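Local atomic coordinates of uncharacterized protein (Staphylococcus aureus subsp. aureus, PDB entry 4H0A), a protein that is of unknown function but belongs to the CAP family of cysteine-rich secretory proteins. Residues Ala59-Pro64 / Leu206-Glu211; Pro64-Tyr69 / Val199-Asn204. One frame throughout, in Å; residues are numbered along the deposited sequence.

Interaction 1. Residues Ala59-Pro64 / Leu206-Glu211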
ATOM      1  N   ALA A  59      19.032  -6.040   1.721  1.00 31.31           N
ATOM      2  CA  ALA A  59      17.578  -6.031   1.844  1.00 29.41           C
ATOM      3  C   ALA A  59      17.069  -7.405   2.259  1.00 33.36           C
ATOM      4  O   ALA A  59      17.722  -8.426   2.017  1.00 32.22           O
ATOM      5  CB  ALA A  59      16.935  -5.609   0.530  1.00 29.08           C
ATOM      6  N   ASP A  60      15.905  -7.426   2.902  1.00 31.65           N
ATOM      7  CA  ASP A  60      15.293  -8.672   3.362  1.00 32.04           C
ATOM      8  C   ASP A  60      14.730  -9.473   2.196  1.00 32.80           C
ATOM      9  O   ASP A  60      14.772 -10.700   2.211  1.00 31.78           O
ATOM     10  CB  ASP A  60      14.176  -8.362   4.372  1.00 34.05           C
ATOM     11  CG  ASP A  60      14.731  -7.744   5.646  1.00 52.98           C
ATOM     12  OD1 ASP A  60      15.495  -8.428   6.352  1.00 56.64           O
ATOM     13  OD2 ASP A  60      14.470  -6.553   5.888  1.00 60.77           O
ATOM     14  N   ARG A  61      14.222  -8.766   1.192  1.00 28.48           N
ATOM     15  CA  ARG A  61      13.544  -9.332   0.039  1.00 28.84           C
ATOM     16  C   ARG A  61      13.806  -8.438  -1.172  1.00 31.91           C
ATOM     17  O   ARG A  61      13.724  -7.218  -1.018  1.00 31.19           O
ATOM     18  CB  ARG A  61      12.033  -9.311   0.413  1.00 34.01           C
ATOM     19  CG  ARG A  61      11.137 -10.236  -0.315  1.00 42.31           C
ATOM     20  CD  ARG A  61       9.846 -10.539   0.418  1.00 36.50           C
ATOM     21  NE  ARG A  61       9.100  -9.364   0.907  1.00 32.34           N
ATOM     22  CZ  ARG A  61       8.009  -8.826   0.360  1.00 39.20           C
ATOM     23  NH1 ARG A  61       7.532  -9.286  -0.789  1.00 29.39           N
ATOM     24  NH2 ARG A  61       7.389  -7.812   0.959  1.00 32.03           N
ATOM     25  N   VAL A  62      14.125  -9.006  -2.350  1.00 27.80           N
ATOM     26  CA  VAL A  62      14.307  -8.234  -3.595  1.00 27.12           C
ATOM     27  C   VAL A  62      13.564  -8.972  -4.675  1.00 30.66           C
ATOM     28  O   VAL A  62      13.790 -10.170  -4.824  1.00 29.55           O
ATOM     29  CB  VAL A  62      15.786  -8.023  -3.994  1.00 30.73           C
ATOM     30  CG1 VAL A  62      15.903  -7.242  -5.314  1.00 29.90           C
ATOM     31  CG2 VAL A  62      16.563  -7.330  -2.871  1.00 30.41           C
ATOM     32  N   TYR A  63      12.684  -8.287  -5.429  0.50 27.82           N
ATOM     33  CA  TYR A  63      11.884  -8.949  -6.455  0.50 28.22           C
ATOM     34  C   TYR A  63      11.462  -8.006  -7.574  0.50 32.98           C
ATOM     35  O   TYR A  63      11.213  -6.823  -7.333  0.50 31.06           O
ATOM     36  CB  TYR A  63      10.614  -9.553  -5.822  0.50 28.73           C
ATOM     37  CG  TYR A  63       9.837  -8.581  -4.962  0.50 29.26           C
ATOM     38  CD1 TYR A  63      10.185  -8.364  -3.635  0.50 30.32           C
ATOM     39  CD2 TYR A  63       8.746  -7.882  -5.472  0.50 30.21           C
ATOM     40  CE1 TYR A  63       9.484  -7.461  -2.839  0.50 31.75           C
ATOM     41  CE2 TYR A  63       8.024  -6.992  -4.680  0.50 30.68           C
ATOM     42  CZ  TYR A  63       8.398  -6.778  -3.363  0.50 34.72           C
ATOM     43  OH  TYR A  63       7.686  -5.881  -2.592  0.50 33.27           O
ATOM     44  N   PRO A  64      11.292  -8.539  -8.791  1.00 32.47           N
ATOM     45  CA  PRO A  64      10.815  -7.690  -9.884  1.00 34.20           C
ATOM     46  C   PRO A  64       9.302  -7.521  -9.851  1.00 45.16           C
ATOM     47  O   PRO A  64       8.581  -8.373  -9.337  1.00 43.07           O
ATOM     48  CB  PRO A  64      11.219  -8.481 -11.132  1.00 37.19           C
ATOM     49  CG  PRO A  64      11.140  -9.914 -10.698  1.00 41.21           C
ATOM     50  CD  PRO A  64      11.522  -9.936  -9.245  1.00 34.38           C
ATOM     51  N   LEU A 206       1.498 -10.591  -2.115  1.00 33.56           N
ATOM     52  CA  LEU A 206       0.801 -11.227  -0.993  1.00 33.68           C
ATOM     53  C   LEU A 206       1.625 -11.054   0.294  1.00 35.58           C
ATOM     54  O   LEU A 206       1.055 -10.744   1.339  1.00 33.72           O
ATOM     55  CB  LEU A 206       0.547 -12.728  -1.273  1.00 34.59           C
ATOM     56  CG  LEU A 206      -0.054 -13.544  -0.118  1.00 38.31           C
ATOM     57  CD1 LEU A 206      -1.393 -12.937   0.350  1.00 38.96           C
ATOM     58  CD2 LEU A 206      -0.237 -14.994  -0.522  1.00 38.63           C
ATOM     59  N   ILE A 207       2.966 -11.236   0.220  1.00 31.53           N
ATOM     60  CA  ILE A 207       3.830 -11.056   1.395  1.00 29.95           C
ATOM     61  C   ILE A 207       3.777  -9.589   1.838  1.00 32.98           C
ATOM     62  O   ILE A 207       3.704  -9.328   3.034  1.00 32.36           O
ATOM     63  CB  ILE A 207       5.291 -11.534   1.136  1.00 31.73           C
ATOM     64  CG1 ILE A 207       5.315 -13.068   0.961  1.00 32.52           C
ATOM     65  CG2 ILE A 207       6.218 -11.129   2.314  1.00 30.05           C
ATOM     66  CD1 ILE A 207       6.482 -13.569   0.141  1.00 36.10           C
ATOM     67  N   SER A 208       3.820  -8.640   0.896  1.00 30.27           N
ATOM     68  CA  SER A 208       3.704  -7.210   1.247  1.00 30.89           C
ATOM     69  C   SER A 208       2.340  -6.898   1.872  1.00 35.43           C
ATOM     70  O   SER A 208       2.273  -6.095   2.802  1.00 36.92           O
ATOM     71  CB  SER A 208       3.894  -6.340   0.014  1.00 34.55           C
ATOM     72  OG  SER A 208       5.228  -6.450  -0.440  1.00 36.58           O
ATOM     73  N   LEU A 209       1.257  -7.543   1.372  1.00 31.28           N
ATOM     74  CA  LEU A 209      -0.089  -7.375   1.930  1.00 32.21           C
ATOM     75  C   LEU A 209      -0.077  -7.781   3.412  1.00 34.35           C
ATOM     76  O   LEU A 209      -0.586  -7.046   4.242  1.00 33.83           O
ATOM     77  CB  LEU A 209      -1.125  -8.205   1.141  1.00 33.53           C
ATOM     78  CG  LEU A 209      -2.570  -8.211   1.696  1.00 40.06           C
ATOM     79  CD1 LEU A 209      -3.204  -6.841   1.554  1.00 41.28           C
ATOM     80  CD2 LEU A 209      -3.409  -9.259   0.992  1.00 42.16           C
ATOM     81  N   TYR A 210       0.532  -8.929   3.743  1.00 31.30           N
ATOM     82  CA  TYR A 210       0.641  -9.380   5.137  1.00 31.10           C
ATOM     83  C   TYR A 210       1.446  -8.404   5.973  1.00 36.49           C
ATOM     84  O   TYR A 210       1.050  -8.057   7.088  1.00 36.75           O
ATOM     85  CB  TYR A 210       1.340 -10.760   5.225  1.00 31.30           C
ATOM     86  CG  TYR A 210       0.624 -11.941   4.599  1.00 32.55           C
ATOM     87  CD1 TYR A 210      -0.756 -12.101   4.728  1.00 35.95           C
ATOM     88  CD2 TYR A 210       1.344 -12.978   4.010  1.00 32.90           C
ATOM     89  CE1 TYR A 210      -1.406 -13.230   4.231  1.00 36.48           C
ATOM     90  CE2 TYR A 210       0.708 -14.129   3.542  1.00 34.54           C
ATOM     91  CZ  TYR A 210      -0.669 -14.253   3.657  1.00 39.86           C
ATOM     92  OH  TYR A 210      -1.325 -15.352   3.145  1.00 36.75           O
ATOM     93  N   GLU A 211       2.611  -7.995   5.453  1.00 32.66           N
ATOM     94  CA  GLU A 211       3.518  -7.103   6.186  1.00 32.16           C
ATOM     95  C   GLU A 211       2.908  -5.733   6.434  1.00 35.61           C
ATOM     96  O   GLU A 211       2.990  -5.247   7.551  1.00 35.20           O
ATOM     97  CB  GLU A 211       4.837  -6.926   5.427  1.00 32.13           C
ATOM     98  CG  GLU A 211       5.708  -8.169   5.464  1.00 34.54           C
ATOM     99  CD  GLU A 211       6.943  -8.102   4.590  1.00 38.83           C
ATOM    100  OE1 GLU A 211       7.040  -7.194   3.733  1.00 31.13           O
ATOM    101  OE2 GLU A 211       7.830  -8.964   4.779  1.00 34.50           O
TER
HETATM  102  O   HOH W   1      10.015  -8.952   3.524  1.00 28.76           O
HETATM  103  O   HOH W   2       5.087  -5.089  -2.940  1.00 33.93           O
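The hydroxyl oxygen S208 OG is gripped by several groups: it accepts a nearly straight hydrogen bond from R61 NH2 (2.9 Å, 169° at the hydrogen), and it also bonds to the backbone oxygen of N204 one turn back and to a water that meets Y63 OH as well. The contact illustrates how a single arginine can join the edge strand 61-65 of the seven-stranded antiparallel sheet to helix 201-219 in this CAP-family protein. S208 OG lies close to the guanidinium plane, whereas the second partner of NH2 is tilted from it. That partner is E211, which meets the arginine tip to tip in a salt bridge from R61 NH2 to E211 OE1 at 2.9 Å. The bond reaches OE1 from above the carboxylate plane, and the two flat groups stand 72° apart. The positive charges of K75 and R61 would probably stabilise the carboxylate as an anion, and Y80 hydrogen-bonds to OE1. R61 CB points toward the helix, CG lies anti to the backbone N (chi1 -159°), and a bend at chi3 places NE. A water accepts from R61 NE at 2.8 Å and bridges to the carboxylate. One of two conformers of Y63 sets CE1 over one guanidinium face, offset toward the rim, a less certain contact; over the centre of the opposite face rests the methyl I207 CG2, 3.5 Å from R61 CZ.

Interaction 2. Residues Pro64-Tyr69 / Val199-Asn204. With EDO (1,2-ethanediol), chain D.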
ATOM      1  N   PRO A  64      11.292  -8.539  -8.791  1.00 32.47           N
ATOM      2  CA  PRO A  64      10.815  -7.690  -9.884  1.00 34.20           C
ATOM      3  C   PRO A  64       9.302  -7.521  -9.851  1.00 45.16           C
ATOM      4  O   PRO A  64       8.581  -8.373  -9.337  1.00 43.07           O
ATOM      5  CB  PRO A  64      11.219  -8.481 -11.132  1.00 37.19           C
ATOM      6  CG  PRO A  64      11.140  -9.914 -10.698  1.00 41.21           C
ATOM      7  CD  PRO A  64      11.522  -9.936  -9.245  1.00 34.38           C
ATOM      8  N   PHE A  65       8.813  -6.457 -10.471  1.00 47.23           N
ATOM      9  CA  PHE A  65       7.387  -6.324 -10.738  1.00 50.73           C
ATOM     10  C   PHE A  65       7.240  -5.745 -12.166  1.00 58.89           C
ATOM     11  O   PHE A  65       8.257  -5.542 -12.839  1.00 59.62           O
ATOM     12  CB  PHE A  65       6.631  -5.584  -9.644  1.00 52.68           C
ATOM     13  CG  PHE A  65       6.939  -4.135  -9.422  1.00 55.15           C
ATOM     14  CD1 PHE A  65       7.931  -3.756  -8.536  1.00 55.69           C
ATOM     15  CD2 PHE A  65       6.090  -3.150  -9.914  1.00 58.41           C
ATOM     16  CE1 PHE A  65       8.136  -2.414  -8.235  1.00 56.60           C
ATOM     17  CE2 PHE A  65       6.298  -1.809  -9.607  1.00 60.80           C
ATOM     18  CZ  PHE A  65       7.304  -1.452  -8.748  1.00 57.19           C
ATOM     19  N   ARG A  66       6.007  -5.667 -12.689  1.00 57.56           N
ATOM     20  CA  ARG A  66       5.762  -5.242 -14.085  1.00 59.02           C
ATOM     21  C   ARG A  66       6.410  -3.896 -14.447  1.00 59.73           C
ATOM     22  O   ARG A  66       6.642  -3.056 -13.591  1.00 57.03           O
ATOM     23  CB  ARG A  66       4.247  -5.162 -14.409  1.00 63.17           C
ATOM     24  CG  ARG A  66       3.422  -4.411 -13.361  1.00 77.32           C
ATOM     25  CD  ARG A  66       2.218  -3.670 -13.905  1.00 91.08           C
ATOM     26  NE  ARG A  66       1.153  -4.569 -14.354  1.00101.16           N
ATOM     27  CZ  ARG A  66      -0.138  -4.244 -14.459  1.00115.74           C
ATOM     28  NH1 ARG A  66      -0.557  -3.023 -14.130  1.00100.74           N
ATOM     29  NH2 ARG A  66      -1.022  -5.140 -14.881  1.00105.03           N
ATOM     30  N   ASP A  67       6.664  -3.716 -15.740  1.00 57.78           N
ATOM     31  CA  ASP A  67       7.229  -2.512 -16.355  1.00 57.87           C
ATOM     32  C   ASP A  67       8.690  -2.246 -15.940  1.00 56.27           C
ATOM     33  O   ASP A  67       9.137  -1.101 -15.999  1.00 56.97           O
ATOM     34  CB  ASP A  67       6.352  -1.273 -16.078  1.00 60.67           C
ATOM     35  CG  ASP A  67       4.878  -1.540 -16.277  1.00 70.56           C
ATOM     36  OD1 ASP A  67       4.522  -2.180 -17.291  1.00 73.14           O
ATOM     37  OD2 ASP A  67       4.085  -1.162 -15.395  1.00 74.59           O
ATOM     38  N   GLY A  68       9.435  -3.295 -15.611  1.00 48.38           N
ATOM     39  CA  GLY A  68      10.864  -3.190 -15.350  1.00 46.20           C
ATOM     40  C   GLY A  68      11.313  -2.567 -14.048  1.00 47.02           C
ATOM     41  O   GLY A  68      12.453  -2.102 -13.976  1.00 45.83           O
ATOM     42  N   TYR A  69      10.468  -2.596 -12.998  1.00 40.77           N
ATOM     43  CA  TYR A  69      10.856  -2.096 -11.687  1.00 39.14           C
ATOM     44  C   TYR A  69      11.314  -3.253 -10.789  1.00 37.93           C
ATOM     45  O   TYR A  69      11.015  -4.417 -11.062  1.00 35.61           O
ATOM     46  CB  TYR A  69       9.700  -1.359 -11.007  1.00 41.28           C
ATOM     47  CG  TYR A  69       9.299  -0.079 -11.702  1.00 44.36           C
ATOM     48  CD1 TYR A  69       9.948   1.119 -11.428  1.00 46.00           C
ATOM     49  CD2 TYR A  69       8.257  -0.060 -12.617  1.00 47.36           C
ATOM     50  CE1 TYR A  69       9.565   2.308 -12.050  1.00 47.25           C
ATOM     51  CE2 TYR A  69       7.867   1.119 -13.247  1.00 50.26           C
ATOM     52  CZ  TYR A  69       8.512   2.307 -12.946  1.00 56.41           C
ATOM     53  OH  TYR A  69       8.154   3.489 -13.555  1.00 57.51           O
ATOM     54  N   VAL A 199       6.558 -13.731 -12.809  1.00 43.38           N
ATOM     55  CA  VAL A 199       6.119 -14.809 -11.909  1.00 42.48           C
ATOM     56  C   VAL A 199       6.308 -14.430 -10.410  1.00 42.91           C
ATOM     57  O   VAL A 199       5.535 -14.895  -9.569  1.00 42.21           O
ATOM     58  CB  VAL A 199       6.848 -16.152 -12.252  1.00 47.58           C
ATOM     59  CG1 VAL A 199       8.347 -16.091 -11.932  1.00 46.07           C
ATOM     60  CG2 VAL A 199       6.195 -17.338 -11.544  1.00 48.07           C
ATOM     61  N   GLU A 200       7.316 -13.598 -10.081  1.00 37.16           N
ATOM     62  CA  GLU A 200       7.582 -13.193  -8.695  1.00 35.46           C
ATOM     63  C   GLU A 200       6.600 -12.196  -8.150  1.00 38.77           C
ATOM     64  O   GLU A 200       6.551 -12.039  -6.930  1.00 37.98           O
ATOM     65  CB  GLU A 200       8.975 -12.545  -8.551  1.00 35.76           C
ATOM     66  CG  GLU A 200      10.152 -13.453  -8.845  1.00 40.04           C
ATOM     67  CD  GLU A 200      10.605 -13.505 -10.294  1.00 60.33           C
ATOM     68  OE1 GLU A 200       9.825 -13.084 -11.180  1.00 48.65           O
ATOM     69  OE2 GLU A 200      11.728 -14.001 -10.546  1.00 50.89           O
ATOM     70  N   GLN A 201       5.865 -11.471  -9.003  1.00 36.44           N
ATOM     71  CA  GLN A 201       5.019 -10.388  -8.509  1.00 35.35           C
ATOM     72  C   GLN A 201       3.896 -10.855  -7.569  1.00 38.58           C
ATOM     73  O   GLN A 201       3.912 -10.443  -6.429  1.00 38.28           O
ATOM     74  CB  GLN A 201       4.430  -9.564  -9.664  1.00 37.47           C
ATOM     75  CG  GLN A 201       3.763  -8.279  -9.154  1.00 45.18           C
ATOM     76  CD  GLN A 201       3.352  -7.333 -10.255  1.00 64.42           C
ATOM     77  OE1 GLN A 201       4.009  -7.218 -11.290  1.00 59.72           O
ATOM     78  NE2 GLN A 201       2.298  -6.574 -10.028  1.00 57.59           N
ATOM     79  N   ASN A 202       2.926 -11.663  -8.029  1.00 36.11           N
ATOM     80  CA  ASN A 202       1.799 -12.092  -7.175  1.00 36.19           C
ATOM     81  C   ASN A 202       2.239 -12.632  -5.792  1.00 36.40           C
ATOM     82  O   ASN A 202       1.758 -12.113  -4.789  1.00 36.09           O
ATOM     83  CB  ASN A 202       0.936 -13.145  -7.884  1.00 39.62           C
ATOM     84  CG  ASN A 202       0.053 -12.613  -8.991  1.00 59.70           C
ATOM     85  OD1 ASN A 202      -0.229 -11.413  -9.087  1.00 52.19           O
ATOM     86  ND2 ASN A 202      -0.431 -13.520  -9.839  1.00 55.41           N
ATOM     87  N   PRO A 203       3.154 -13.611  -5.667  1.00 32.27           N
ATOM     88  CA  PRO A 203       3.515 -14.078  -4.309  1.00 30.48           C
ATOM     89  C   PRO A 203       4.162 -12.986  -3.447  1.00 33.16           C
ATOM     90  O   PRO A 203       3.974 -12.991  -2.240  1.00 32.56           O
ATOM     91  CB  PRO A 203       4.492 -15.242  -4.564  1.00 32.27           C
ATOM     92  CG  PRO A 203       4.904 -15.119  -5.978  1.00 37.55           C
ATOM     93  CD  PRO A 203       3.825 -14.407  -6.714  1.00 33.92           C
ATOM     94  N   ASN A 204       4.926 -12.058  -4.047  1.00 30.14           N
ATOM     95  CA  ASN A 204       5.567 -10.990  -3.264  1.00 28.54           C
ATOM     96  C   ASN A 204       4.559  -9.903  -2.882  1.00 31.86           C
ATOM     97  O   ASN A 204       4.724  -9.296  -1.818  1.00 30.63           O
ATOM     98  CB  ASN A 204       6.759 -10.414  -4.001  1.00 27.02           C
ATOM     99  CG  ASN A 204       7.955 -11.290  -3.797  1.00 35.46           C
ATOM    100  OD1 ASN A 204       8.497 -11.321  -2.695  1.00 29.69           O
ATOM    101  ND2 ASN A 204       8.297 -12.125  -4.774  1.00 25.70           N
TER
HETATM  102  C1  EDO D 402      12.008 -13.014  -4.164  1.00 36.32           C
HETATM  103  O1  EDO D 402      10.964 -13.496  -5.084  1.00 34.13           O
HETATM  104  C2  EDO D 402      11.514 -12.252  -2.920  1.00 33.83           C
HETATM  105  O2  EDO D 402      10.608 -13.013  -2.062  1.00 30.79           O
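Polar bonding across this contact comes down to one link, in which the side-chain oxygen of Q201 takes the backbone N-H of R66. The distance R66 N to Q201 OE1 is 2.9 Å, with 152° at the hydrogen and the donor tilted 34° from the carbonyl plane. In Q201, CG is anti to the backbone N (chi1 -169°) and the chain stays extended beyond it, so the glutamine side chain takes a backbone N-H at the start of the turn.

Van der Waals contacts accompany that bond. F65 CB lies 3.5 Å from Q201 OE1, and R66 CG comes equally near it, so two carbons touch the same oxygen; R66 is poorly ordered, and its contact carries less weight. Beside them, P64 and E200 cross at about a right angle. P64 CG meets the carboxylate oxygen E200 OE1 at 3.5 Å, while P64 CD packs on E200 CB at 3.7 Å.

N204 makes a third group, a bond back to E200 just before the helix and two to an ethanediol, probably from the crystallisation liquor. N204 ND2 donates to E200 O at 2.8 Å, close to its own amide plane, and also to O1 of the ethanediol, whose O2 in turn donates to N204 OD1 at 2.8 Å.

On the strand side, F65 N bonds to Y69 O, and D67 and G68 both take left-handed backbone angles between them: this is the tight turn of a beta hairpin, linking strands 61-65 and 69-76, laid against the start of a helix.

Overall arrangement
Followed from the N terminus, the chain first gives strand 9-11 to the mixed five-stranded sheet, then passes through helix 50-56 into strand 61-65, turns tightly into strand 69-76, and builds the rest of the seven-stranded sheet before it returns as helix 201-219. Interaction 2 closes the shorter loop, of 129 intervening residues, and interaction 1 closes a slightly longer one that encloses it. P64 belongs to both, and the contacts, with centres 10 Å apart, also meet through R61 NH1 and N204 OD1 at 3.0 Å, a probable hydrogen bond. Together they tie the outermost strand of the CAP-associated N-terminal region and its hairpin turn to helix 201-219.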